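Local coordinates for protein SAM-dependent O-methyltransferase (Thermotoga maritima, PDB 1O54) that probably methylates N1 of adenosine 58 in tRNA, using S-adenosyl-L-methionine as the methyl donor, at residues A[84-89]-A[93-98]. Numbering follows the deposited sequence.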
loop_
_atom_site.group_PDB
_atom_site.type_symbol
_atom_site.label_atom_id
_atom_site.label_comp_id
_atom_site.label_asym_id
_atom_site.label_seq_id
_atom_site.Cartn_x
_atom_site.Cartn_y
_atom_site.Cartn_z
ATOM N N ASP A 84 -0.723 22.320 -9.746
ATOM C CA ASP A 84 -2.049 22.934 -9.808
ATOM C C ASP A 84 -2.584 23.010 -11.224
ATOM O O ASP A 84 -3.762 22.679 -11.461
ATOM C CB ASP A 84 -2.083 24.346 -9.223
ATOM C CG ASP A 84 -1.755 24.392 -7.749
ATOM O OD1 ASP A 84 -2.098 23.441 -6.988
ATOM O OD2 ASP A 84 -1.153 25.374 -7.256
ATOM N N GLU A 85 -1.741 23.446 -12.159
ATOM C CA GLU A 85 -2.132 23.537 -13.568
ATOM C C GLU A 85 -2.455 22.176 -14.172
ATOM O O GLU A 85 -3.454 22.050 -14.865
ATOM C CB GLU A 85 -1.055 24.208 -14.410
ATOM C CG GLU A 85 -0.860 25.692 -14.085
ATOM C CD GLU A 85 -1.877 26.610 -14.735
ATOM O OE1 GLU A 85 -2.753 26.142 -15.483
ATOM O OE2 GLU A 85 -1.813 27.839 -14.490
ATOM N N ILE A 86 -1.626 21.186 -13.899
ATOM C CA ILE A 86 -1.843 19.826 -14.408
ATOM C C ILE A 86 -3.137 19.254 -13.855
ATOM O O ILE A 86 -3.942 18.685 -14.609
ATOM C CB ILE A 86 -0.653 18.969 -14.080
ATOM C CG1 ILE A 86 0.513 19.333 -14.990
ATOM C CG2 ILE A 86 -0.964 17.450 -14.206
ATOM C CD1 ILE A 86 1.803 18.851 -14.499
ATOM N N MET A 87 -3.379 19.431 -12.563
ATOM C CA MET A 87 -4.594 18.874 -11.952
ATOM C C MET A 87 -5.873 19.626 -12.317
ATOM O O MET A 87 -6.927 18.979 -12.470
ATOM C CB MET A 87 -4.470 18.799 -10.433
ATOM C CG MET A 87 -3.325 17.968 -9.923
ATOM S SD MET A 87 -3.328 16.240 -10.496
ATOM C CE MET A 87 -4.659 15.585 -9.438
ATOM N N ASN A 88 -5.799 20.952 -12.465
ATOM C CA ASN A 88 -6.990 21.812 -12.745
ATOM C C ASN A 88 -7.188 21.985 -14.233
ATOM O O ASN A 88 -7.770 23.002 -14.733
ATOM C CB ASN A 88 -6.860 23.182 -12.082
ATOM C CG ASN A 88 -7.145 23.131 -10.593
ATOM O OD1 ASN A 88 -8.305 23.265 -10.164
ATOM N ND2 ASN A 88 -6.098 22.927 -9.797
ATOM N N MET A 89 -6.764 20.923 -14.901
ATOM C CA MET A 89 -6.650 20.811 -16.322
ATOM C C MET A 89 -8.077 20.817 -16.820
ATOM O O MET A 89 -8.817 19.869 -16.572
ATOM C CB MET A 89 -5.943 19.475 -16.578
ATOM C CG MET A 89 -5.483 19.132 -17.949
ATOM S SD MET A 89 -3.952 19.959 -18.520
ATOM C CE MET A 89 -4.927 20.843 -20.096
ATOM N N THR A 93 -8.292 15.688 -20.041
ATOM C CA THR A 93 -7.908 14.533 -20.837
ATOM C C THR A 93 -6.971 13.676 -19.974
ATOM O O THR A 93 -6.631 14.064 -18.846
ATOM C CB THR A 93 -7.195 14.984 -22.146
ATOM O OG1 THR A 93 -6.795 13.845 -22.921
ATOM C CG2 THR A 93 -5.886 15.718 -21.851
ATOM N N GLN A 94 -6.543 12.544 -20.508
ATOM C CA GLN A 94 -5.677 11.631 -19.766
ATOM C C GLN A 94 -4.283 12.230 -19.556
ATOM O O GLN A 94 -3.691 12.794 -20.485
ATOM C CB GLN A 94 -5.551 10.311 -20.523
ATOM N N ILE A 95 -3.737 12.069 -18.346
ATOM C CA ILE A 95 -2.412 12.606 -18.046
ATOM C C ILE A 95 -1.571 11.572 -17.344
ATOM O O ILE A 95 -2.103 10.611 -16.789
ATOM C CB ILE A 95 -2.507 13.856 -17.156
ATOM C CG1 ILE A 95 -3.171 13.540 -15.818
ATOM C CG2 ILE A 95 -3.308 14.952 -17.862
ATOM C CD1 ILE A 95 -2.922 14.576 -14.738
ATOM N N VAL A 96 -0.261 11.800 -17.357
ATOM C CA VAL A 96 0.629 11.183 -16.376
ATOM C C VAL A 96 0.570 12.059 -15.125
ATOM O O VAL A 96 0.849 13.277 -15.201
ATOM C CB VAL A 96 2.084 11.086 -16.868
ATOM C CG1 VAL A 96 2.953 10.431 -15.803
ATOM C CG2 VAL A 96 2.170 10.286 -18.168
ATOM N N TYR A 97 0.189 11.476 -13.992
ATOM C CA TYR A 97 -0.021 12.266 -12.778
ATOM C C TYR A 97 1.324 12.637 -12.185
ATOM O O TYR A 97 2.294 11.884 -12.347
ATOM C CB TYR A 97 -0.877 11.508 -11.752
ATOM C CG TYR A 97 -2.331 11.480 -12.188
ATOM C CD1 TYR A 97 -2.774 10.550 -13.108
ATOM C CD2 TYR A 97 -3.252 12.408 -11.687
ATOM C CE1 TYR A 97 -4.107 10.533 -13.539
ATOM C CE2 TYR A 97 -4.588 12.395 -12.113
ATOM C CZ TYR A 97 -5.001 11.452 -13.037
ATOM O OH TYR A 97 -6.328 11.428 -13.465
ATOM N N PRO A 98 1.383 13.785 -11.512
ATOM C CA PRO A 98 2.593 14.246 -10.828
ATOM C C PRO A 98 3.326 13.259 -9.938
ATOM O O PRO A 98 4.555 13.250 -9.934
ATOM C CB PRO A 98 2.057 15.382 -9.943
ATOM C CG PRO A 98 0.979 15.974 -10.787
ATOM C CD PRO A 98 0.271 14.766 -11.384
#
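Ile-86 CG2 meets Ile-95 CD1 at 3.5 Å, the shortest approach between the helix end and following loop of 84-89 and the 93-98 segment. That branch of Ile-86 points across because CG2 stands anti to its backbone N while CG1 lies beside it (chi1 -74°). The same methyl, Ile-86 CG2, reaches Pro-98 CD at 4.1 Å, the two side chains being antiparallel in their course. One helical position on, the Met-87 chain bends at both chi2 (-57°) and chi3 (-75°). This fold brings Met-87 SD to 4.0 Å from Pro-98 CD. Met-87 SD is equally close, 4.0 Å, to Tyr-97 CD2. The thioether crosses the Tyr-97 side chain at about a right angle and comes to its ring obliquely. Met-87 SD lies 5.2 Å from the Tyr-97 ring centroid, a Met-aromatic contact. Met-87 CE lies 4.1 Å from Tyr-97 CD2. Ile-95 CD1 also lies 3.7 Å above the plane of the Tyr-97 ring, displaced from the ring centre toward its margin, and so links the isoleucine pair to the aromatic group.

The two segments belong to the connection between helix 82-87, which follows the N-terminal β-domain, and helix 98-107, which leads into the Rossmann-like fold of class I methyltransferases; Tyr-97 takes the N-cap position of the second helix. Ile-95 lies about 8 Å, side chain to side chain, from Asp-188, predicted to bind S-adenosyl-L-methionine.

Around this apolar layer, the helix end is secured by Asn-88, whose N and ND2 both donate to Asp-84 O from opposite faces of its carbonyl plane. Ile-86 O, by contrast, is buried without a polar partner. Met-106 of the second subunit packs on both Ile-86 and Pro-98, while Asp-84 forms a salt bridge with Arg-233 of that subunit.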